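Local coordinates for kynurenine formamidase (Bacillus anthracis, PDB 4CO9) that catalyses the zinc-dependent hydrolysis of N-formyl-L-kynurenine to L-kynurenine and formate in the kynurenine pathway of tryptophan degradation, at the interface of chains A and B. Numbering follows the deposited sequence. Chains: chain A/B, Kynurenine formamidase.

Contact 1: the interface of chains A and B. Residues chain A 49-51, 198-200; chain B 30, 45-47.
A:Met49 and B:Leu47 pair main chain to main chain where strand 44-50 of chain A runs antiparallel to strand 44-49 of chain B, making a beta-sheet that continues across the dimer interface. Their amides and carbonyls bond in both directions, A:Met49 N to B:Leu47 O at 2.8 Å and B:Leu47 N to A:Met49 O at 2.7 Å. One step further, past the bridge between A:Ser50 and B:Lys46, A:Ile51 N gives a bond to B:Gly45 O of 3.1 Å, reaching that oxygen from above the carbonyl plane.

Side-chain polar contact centres on B:Tyr30, whose phenol OH donates to the carboxylate oxygen OD1 of A:Asp200 over 2.5 Å. The hydroxyl meets OD1 on its anti side, 33° out of the carboxylate plane, and carboxylate and ring are turned 43° from each other. The other oxygen, OD2, takes a weak bond from B:Gly45 N at 3.0 Å.

Apolar contacts meet one face and the edge of the same ring. With CG anti to the backbone N (chi1 170°), the B:Tyr30 ring reaches across to chain A, where CA of A:Ala199 sits over one face, 3.9 Å from the centroid, in a CH-pi contact displaced toward the rim. CG1 of A:Ile51 abuts the ring edge, 4.0 Å from CE1 of B:Tyr30.

Together the strand pairing and the phenol-carboxylate bond join the subunits of the homodimer and tie A:Asp200, close to the catalytic centre of chain A, to the partner chain.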
# COMPACT_ATOMS: atom_id res chain seq x y z
N MET A 49 -1.90 10.29 -10.21
CA MET A 49 -1.42 9.15 -10.97
C MET A 49 -2.55 8.31 -11.56
O MET A 49 -3.69 8.34 -11.08
CB MET A 49 -0.55 8.24 -10.08
CG MET A 49 -1.31 7.58 -8.93
SD MET A 49 -0.23 6.75 -7.71
CE MET A 49 0.44 5.47 -8.75
N SER A 50 -2.22 7.57 -12.63
CA SER A 50 -3.06 6.46 -13.06
C SER A 50 -2.94 5.34 -12.05
O SER A 50 -1.87 5.12 -11.50
CB SER A 50 -2.65 5.92 -14.42
OG SER A 50 -3.36 4.73 -14.73
N ILE A 51 -4.04 4.63 -11.82
CA ILE A 51 -4.07 3.41 -11.02
C ILE A 51 -3.02 2.38 -11.49
O ILE A 51 -2.35 1.69 -10.67
CB ILE A 51 -5.50 2.84 -11.08
CG1 ILE A 51 -6.47 3.77 -10.30
CG2 ILE A 51 -5.54 1.41 -10.55
CD1 ILE A 51 -6.25 3.83 -8.78
N ASP A 198 -14.04 2.56 -4.86
CA ASP A 198 -14.64 2.61 -6.18
C ASP A 198 -13.68 2.32 -7.32
O ASP A 198 -14.06 2.45 -8.48
CB ASP A 198 -15.27 3.99 -6.39
CG ASP A 198 -16.30 4.32 -5.33
OD1 ASP A 198 -17.15 3.48 -5.06
OD2 ASP A 198 -16.23 5.41 -4.74
N ALA A 199 -12.45 1.95 -7.01
CA ALA A 199 -11.41 1.90 -8.02
C ALA A 199 -11.31 0.59 -8.80
O ALA A 199 -11.74 -0.47 -8.33
CB ALA A 199 -10.05 2.26 -7.40
N ASP A 200 -10.67 0.71 -9.96
CA ASP A 200 -10.42 -0.35 -10.90
C ASP A 200 -9.12 -1.09 -10.61
O ASP A 200 -8.77 -2.02 -11.32
CB ASP A 200 -10.36 0.24 -12.32
CG ASP A 200 -9.34 1.39 -12.46
OD1 ASP A 200 -9.47 2.41 -11.75
OD2 ASP A 200 -8.43 1.27 -13.29
N TYR B 30 -10.95 10.09 -6.81
CA TYR B 30 -10.85 8.99 -7.75
C TYR B 30 -11.87 9.23 -8.86
O TYR B 30 -13.05 9.45 -8.59
CB TYR B 30 -11.09 7.62 -7.10
CG TYR B 30 -11.20 6.55 -8.15
CD1 TYR B 30 -10.08 5.96 -8.67
CD2 TYR B 30 -12.45 6.21 -8.71
CE1 TYR B 30 -10.19 5.02 -9.67
CE2 TYR B 30 -12.58 5.27 -9.73
CZ TYR B 30 -11.44 4.69 -10.20
OH TYR B 30 -11.54 3.75 -11.20
N GLY B 45 -8.60 4.19 -14.09
CA GLY B 45 -8.79 5.21 -13.06
C GLY B 45 -7.65 6.22 -12.93
O GLY B 45 -6.49 5.92 -13.23
N LYS B 46 -7.98 7.41 -12.45
CA LYS B 46 -7.01 8.48 -12.15
C LYS B 46 -7.21 8.85 -10.68
O LYS B 46 -8.32 9.14 -10.25
CB LYS B 46 -7.21 9.73 -13.01
CG LYS B 46 -6.35 10.92 -12.62
CD LYS B 46 -6.72 12.13 -13.47
CE LYS B 46 -5.78 13.29 -13.24
NZ LYS B 46 -6.24 14.48 -13.98
N LEU B 47 -6.11 8.85 -9.94
CA LEU B 47 -6.14 9.10 -8.53
C LEU B 47 -5.40 10.42 -8.27
O LEU B 47 -4.29 10.60 -8.73
CB LEU B 47 -5.47 7.91 -7.84
CG LEU B 47 -5.31 7.95 -6.33
CD1 LEU B 47 -6.67 7.93 -5.65
CD2 LEU B 47 -4.47 6.75 -5.89

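Contact 2: the interface of chains A and B. Residues chain A 71, 195-197; chain B 10, 13-16, 205.
The loop A:Ala195-A:Leu196-A:Ser197 and the 3-10 helix 70-72 of chain A meet the loop 13-16 of chain B, with B:Arg205 and strand 9-10 flanking it. This is part of the dimer interface of a formamidase of the KynB family in the Cyclase 1 superfamily, and the two loops form a short parallel beta bridge between A:Leu196 and B:Leu15. B:Leu15 N donates to A:Ala195 O at 2.8 Å, and A:Ser197 N returns a bond to B:Leu15 O at 3.0 Å.

Beyond the bridge, the amide nitrogen ND2 of B:Asn16 points almost straight at the hydroxyl OG of A:Ser197, 3.0 Å away, with OG lying in the plane of the amide. CG of B:Asn16 stands between its backbone N and carbonyl carbon (chi1 54°), which brings the amide to the serine. On the apolar side, the CD2 branch of A:Leu196 packs against CB of B:Leu15, while CD2 of A:Leu71 touches the ring carbon CB of B:Pro14.

The guanidinium of B:Arg205 lays one face against CA of A:Ala195. It is held in that pose within its own chain: NE and NH2 grip the two carboxylate oxygens of B:Asp10 side-on, the salt bridge from NH2 to OD2 measuring 2.9 Å. Both acceptors lie near the guanidinium plane, although the nitrogens stand above the carboxylate plane. NH2 also reaches a water at 2.9 Å that bonds in turn to A:Leu71 O, 2.8 Å from it.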
# COMPACT_ATOMS: atom_id res chain seq x y z
N LEU A 71 -12.01 -2.31 -3.03
CA LEU A 71 -12.30 -2.55 -1.63
C LEU A 71 -13.10 -3.85 -1.43
O LEU A 71 -13.08 -4.42 -0.33
CB LEU A 71 -13.03 -1.36 -1.00
CG LEU A 71 -13.27 -1.38 0.51
CD1 LEU A 71 -11.99 -1.59 1.30
CD2 LEU A 71 -13.94 -0.09 0.95
N ALA A 195 -7.36 0.86 0.31
CA ALA A 195 -8.78 0.61 0.57
C ALA A 195 -9.69 1.46 -0.32
O ALA A 195 -10.52 2.20 0.18
CB ALA A 195 -9.07 0.85 2.04
N LEU A 196 -9.55 1.33 -1.63
CA LEU A 196 -10.24 2.21 -2.57
C LEU A 196 -11.63 1.70 -2.89
O LEU A 196 -11.77 0.68 -3.55
CB LEU A 196 -9.43 2.33 -3.86
CG LEU A 196 -8.12 3.10 -3.70
CD1 LEU A 196 -7.13 2.74 -4.80
CD2 LEU A 196 -8.40 4.59 -3.69
N SER A 197 -12.65 2.39 -2.39
CA SER A 197 -14.04 1.95 -2.51
C SER A 197 -14.46 1.69 -3.95
O SER A 197 -15.17 0.74 -4.22
CB SER A 197 -14.99 2.98 -1.89
OG SER A 197 -14.72 3.21 -0.52
N ASP B 10 -8.71 -5.76 8.37
CA ASP B 10 -8.51 -4.42 7.80
C ASP B 10 -8.65 -3.37 8.90
O ASP B 10 -9.67 -3.33 9.60
CB ASP B 10 -9.58 -4.21 6.71
CG ASP B 10 -9.30 -3.00 5.83
OD1 ASP B 10 -8.27 -2.31 6.00
OD2 ASP B 10 -10.15 -2.74 4.94
N GLN B 13 -8.99 3.16 6.69
CA GLN B 13 -10.15 3.93 6.28
C GLN B 13 -10.46 3.78 4.79
O GLN B 13 -9.57 3.93 3.95
CB GLN B 13 -9.94 5.41 6.60
CG GLN B 13 -9.85 5.71 8.09
CD GLN B 13 -9.72 7.18 8.41
OE1 GLN B 13 -9.41 7.99 7.56
NE2 GLN B 13 -9.99 7.53 9.66
N PRO B 14 -11.74 3.54 4.43
CA PRO B 14 -12.07 3.51 3.01
C PRO B 14 -11.76 4.83 2.30
O PRO B 14 -12.09 5.90 2.81
CB PRO B 14 -13.58 3.24 2.98
CG PRO B 14 -13.86 2.57 4.27
CD PRO B 14 -12.91 3.19 5.26
N LEU B 15 -11.09 4.73 1.15
CA LEU B 15 -10.72 5.88 0.36
C LEU B 15 -11.73 6.07 -0.76
O LEU B 15 -11.85 5.23 -1.64
CB LEU B 15 -9.33 5.69 -0.24
CG LEU B 15 -8.14 5.75 0.73
CD1 LEU B 15 -6.88 5.34 -0.01
CD2 LEU B 15 -7.97 7.16 1.31
N ASN B 16 -12.41 7.21 -0.73
CA ASN B 16 -13.35 7.60 -1.75
C ASN B 16 -13.57 9.12 -1.69
O ASN B 16 -13.07 9.79 -0.78
CB ASN B 16 -14.66 6.85 -1.58
CG ASN B 16 -15.23 7.00 -0.19
OD1 ASN B 16 -15.52 8.11 0.25
ND2 ASN B 16 -15.39 5.90 0.52
N ARG B 205 -2.25 0.46 3.13
CA ARG B 205 -3.26 -0.47 3.57
C ARG B 205 -2.74 -1.11 4.84
O ARG B 205 -1.86 -1.97 4.80
CB ARG B 205 -3.56 -1.53 2.53
CG ARG B 205 -4.78 -2.37 2.88
CD ARG B 205 -6.04 -1.54 2.77
NE ARG B 205 -7.28 -2.28 3.00
CZ ARG B 205 -7.94 -3.00 2.09
NH1 ARG B 205 -7.45 -3.19 0.87
NH2 ARG B 205 -9.07 -3.59 2.43
O HOH W 1 -11.18 -5.37 1.42

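Contact 3: the interface of chains A and B. Residues chain A 52, 61-63, 160, 200; chain B 41-44.
The imidazole of A:His62, the probable proton donor/acceptor of the active site, lies alongside B:Val42, both side chains pointing the same way. The CG1 methyl of B:Val42 sits over one face of the ring, 3.7 Å from its centroid and displaced toward the rim in a CH-pi contact. Against the opposite face stands CE1 of the zinc ligand A:His52, over the ring centre, so the imidazole is sandwiched between the partner's valine and its own metal site. The turn of the ring about its CB-CG bond is fixed by ND1, which donates to B:Asn43 O at 2.7 Å, with that oxygen close to the ring plane. The same residue also bonds through its amide, B:Asn43 N to A:His62 O at 2.6 Å, so the partner loop probably helps shape the catalytic pocket of chain A.

The side chain of B:Asn43 crosses A:Phe61 at about a right angle, yet its amide stacks on the phenyl ring, the planes 17° apart and ND2 over one face toward the rim. CG anti to the carbonyl carbon (chi1 -66°) carries this amide to both ring and carbonyl of A:Phe61, and ND2 donates nearly straight to A:Phe61 O, 2.8 Å away. Within chain A, NE2 of A:His52 donates in its ring plane to the carboxylate OD2 of A:Asp200, at 2.7 Å and on that oxygen's anti side.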
# COMPACT_ATOMS: atom_id res chain seq x y z
N HIS A 52 -2.83 2.30 -12.80
CA HIS A 52 -2.00 1.27 -13.40
C HIS A 52 -0.61 1.83 -13.68
O HIS A 52 -0.14 1.84 -14.81
CB HIS A 52 -2.68 0.74 -14.66
CG HIS A 52 -4.07 0.25 -14.41
ND1 HIS A 52 -4.38 -1.09 -14.21
CD2 HIS A 52 -5.24 0.91 -14.28
CE1 HIS A 52 -5.67 -1.22 -13.97
NE2 HIS A 52 -6.22 -0.02 -14.01
N PHE A 61 -13.30 -4.69 -12.03
CA PHE A 61 -13.91 -3.50 -12.61
C PHE A 61 -13.06 -2.87 -13.73
O PHE A 61 -13.61 -2.20 -14.62
CB PHE A 61 -14.20 -2.48 -11.52
CG PHE A 61 -14.77 -1.17 -12.03
CD1 PHE A 61 -15.94 -1.14 -12.76
CD2 PHE A 61 -14.13 0.04 -11.77
CE1 PHE A 61 -16.46 0.06 -13.21
CE2 PHE A 61 -14.65 1.23 -12.23
CZ PHE A 61 -15.82 1.24 -12.95
N HIS A 62 -11.74 -3.07 -13.70
CA HIS A 62 -10.84 -2.58 -14.74
C HIS A 62 -11.26 -3.06 -16.14
O HIS A 62 -11.20 -2.30 -17.10
CB HIS A 62 -9.41 -3.01 -14.46
CG HIS A 62 -8.43 -2.63 -15.51
ND1 HIS A 62 -8.28 -1.34 -15.96
CD2 HIS A 62 -7.50 -3.35 -16.17
CE1 HIS A 62 -7.33 -1.29 -16.87
NE2 HIS A 62 -6.83 -2.50 -17.01
N PHE A 63 -11.73 -4.30 -16.23
CA PHE A 63 -12.10 -4.88 -17.54
C PHE A 63 -13.55 -5.38 -17.65
O PHE A 63 -13.95 -5.90 -18.69
CB PHE A 63 -11.12 -6.00 -17.88
CG PHE A 63 -10.91 -6.97 -16.77
CD1 PHE A 63 -11.76 -8.06 -16.61
CD2 PHE A 63 -9.87 -6.79 -15.86
CE1 PHE A 63 -11.57 -8.96 -15.58
CE2 PHE A 63 -9.68 -7.70 -14.82
CZ PHE A 63 -10.53 -8.77 -14.69
N LEU A 160 -8.61 -8.86 -23.94
CA LEU A 160 -8.08 -9.11 -22.60
C LEU A 160 -8.52 -10.47 -22.06
O LEU A 160 -9.08 -10.57 -20.97
CB LEU A 160 -8.48 -8.00 -21.61
CG LEU A 160 -8.03 -6.57 -21.92
CD1 LEU A 160 -8.27 -5.69 -20.71
CD2 LEU A 160 -6.57 -6.52 -22.32
N ASP A 200 -10.67 0.71 -9.96
CA ASP A 200 -10.42 -0.35 -10.90
C ASP A 200 -9.12 -1.09 -10.61
O ASP A 200 -8.77 -2.02 -11.32
CB ASP A 200 -10.36 0.24 -12.32
CG ASP A 200 -9.34 1.39 -12.46
OD1 ASP A 200 -9.47 2.41 -11.75
OD2 ASP A 200 -8.43 1.27 -13.29
N SER B 41 -11.93 -1.44 -24.06
CA SER B 41 -11.51 -2.64 -23.32
C SER B 41 -11.52 -2.50 -21.81
O SER B 41 -11.91 -3.43 -21.12
CB SER B 41 -10.14 -3.14 -23.79
OG SER B 41 -9.11 -2.23 -23.47
N VAL B 42 -11.08 -1.34 -21.29
CA VAL B 42 -10.85 -1.20 -19.86
C VAL B 42 -11.37 0.11 -19.28
O VAL B 42 -11.44 1.13 -19.96
CB VAL B 42 -9.36 -1.33 -19.52
CG1 VAL B 42 -8.89 -2.76 -19.73
CG2 VAL B 42 -8.52 -0.37 -20.35
N ASN B 43 -11.75 0.03 -18.01
CA ASN B 43 -11.94 1.21 -17.18
C ASN B 43 -10.62 1.55 -16.54
O ASN B 43 -10.03 0.72 -15.81
CB ASN B 43 -12.97 0.93 -16.09
CG ASN B 43 -14.35 0.70 -16.66
OD1 ASN B 43 -14.91 1.59 -17.33
ND2 ASN B 43 -14.91 -0.47 -16.43
N VAL B 44 -10.13 2.75 -16.80
CA VAL B 44 -8.85 3.20 -16.29
C VAL B 44 -9.05 4.36 -15.33
O VAL B 44 -9.61 5.41 -15.71
CB VAL B 44 -7.93 3.66 -17.42
CG1 VAL B 44 -6.62 4.18 -16.85
CG2 VAL B 44 -7.70 2.53 -18.41
O HOH W 2 -12.46 -5.99 -21.57

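Contact 4: the interface of chains A and B. Residues chain A 7-10; chain B 75-76, 79.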
# COMPACT_ATOMS: atom_id res chain seq x y z
N LYS A 7 15.00 -10.55 6.24
CA LYS A 7 14.46 -9.24 5.92
C LYS A 7 13.47 -9.31 4.75
O LYS A 7 13.60 -10.14 3.85
CB LYS A 7 15.59 -8.28 5.55
CG LYS A 7 16.49 -7.89 6.70
CD LYS A 7 17.45 -6.78 6.24
CE LYS A 7 18.37 -6.33 7.35
NZ LYS A 7 19.26 -5.22 6.89
N TRP A 8 12.49 -8.41 4.79
CA TRP A 8 11.63 -8.16 3.66
C TRP A 8 12.44 -7.53 2.54
O TRP A 8 13.30 -6.70 2.79
CB TRP A 8 10.46 -7.25 4.07
CG TRP A 8 9.58 -7.93 5.01
CD1 TRP A 8 9.62 -7.86 6.37
CD2 TRP A 8 8.58 -8.89 4.68
NE1 TRP A 8 8.67 -8.70 6.91
CE2 TRP A 8 8.03 -9.35 5.89
CE3 TRP A 8 8.09 -9.40 3.47
CZ2 TRP A 8 7.00 -10.27 5.93
CZ3 TRP A 8 7.07 -10.32 3.51
CH2 TRP A 8 6.53 -10.75 4.74
N ILE A 9 12.17 -7.95 1.31
CA ILE A 9 12.83 -7.45 0.11
C ILE A 9 11.81 -6.70 -0.74
O ILE A 9 10.76 -7.23 -1.07
CB ILE A 9 13.40 -8.61 -0.73
CG1 ILE A 9 14.41 -9.41 0.10
CG2 ILE A 9 14.07 -8.10 -2.00
CD1 ILE A 9 14.67 -10.79 -0.48
N ASP A 10 12.16 -5.48 -1.14
CA ASP A 10 11.32 -4.65 -2.00
C ASP A 10 11.30 -5.21 -3.42
O ASP A 10 12.36 -5.40 -4.03
CB ASP A 10 11.86 -3.22 -2.00
CG ASP A 10 10.91 -2.20 -2.58
OD1 ASP A 10 9.77 -2.55 -2.97
OD2 ASP A 10 11.30 -1.00 -2.64
N ILE B 75 11.64 -0.33 5.27
CA ILE B 75 10.40 -1.12 5.20
C ILE B 75 10.20 -2.09 6.36
O ILE B 75 9.06 -2.42 6.70
CB ILE B 75 10.24 -1.87 3.86
CG1 ILE B 75 11.40 -2.83 3.60
CG2 ILE B 75 10.07 -0.88 2.73
CD1 ILE B 75 11.20 -3.71 2.38
N GLN B 76 11.28 -2.52 7.00
CA GLN B 76 11.19 -3.48 8.12
C GLN B 76 10.37 -2.90 9.28
O GLN B 76 9.75 -3.64 10.04
CB GLN B 76 12.58 -3.91 8.63
CG GLN B 76 13.64 -4.28 7.59
CD GLN B 76 13.20 -5.29 6.54
OE1 GLN B 76 12.51 -6.27 6.84
NE2 GLN B 76 13.61 -5.06 5.30
N VAL B 79 6.36 -3.71 9.05
CA VAL B 79 5.83 -5.08 9.07
C VAL B 79 6.38 -5.81 10.29
O VAL B 79 7.60 -5.90 10.48
CB VAL B 79 6.24 -5.88 7.83
CG1 VAL B 79 5.59 -7.26 7.85
CG2 VAL B 79 5.88 -5.14 6.55
O HOH W 3 8.49 -8.61 9.82
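The N-terminal segment of chain A, A:Lys7 and A:Trp8 just ahead of strand 9-10, lies against the 3-10 helix 75-78 of chain B and B:Val79 at its end. This part of the homodimer interface is built round a side-chain amide that pairs with a main chain much as a strand neighbour would. B:Gln76 turns both ends of its amide to the backbone of A:Trp8: OE1 accepts from A:Trp8 N at 3.0 Å, and NE2 donates to A:Trp8 O, also at 3.0 Å. The second bond runs along a lone pair in the plane of the carbonyl, with the oxygen in the amide plane of the glutamine as well. A bend at chi2 (-51°) brings the amide round to the chain, and the two bonds together fix its rotation. CB of A:Lys7 packs against CD of the same amide.

The indole of A:Trp8 is inclined 17° to that amide and crosses B:Val79 at about a right angle, its pyrrole part near the CG1 methyl, 3.8 Å from CE2. CD1 of B:Ile75 touches the tryptophan CB at 4.0 Å. At the indole edge, NE1 bonds in the ring plane to a water 2.9 Å away, which also lies 2.9 Å from B:Val79 O.

Contacts 1, 2 and 3 form a continuous stretch of the dimer interface: the C-alpha centres of contacts 1 and 3 are about 10 Å apart, and those of contacts 1 and 2 about 12 Å. Contacts 1 and 3 share A:Asp200 and draw on consecutive chain B residues, while contacts 1 and 2 use the adjoining chain A loop 195-200. Contact 4 lies farther off, its C-alpha centre about 30 Å from that of contact 3, but uses A:Asp10, the counterpart of B:Asp10 in contact 2. Two-fold symmetry repeats every contact, and contact 3 with its twin therefore sets each active site beside the partner subunit.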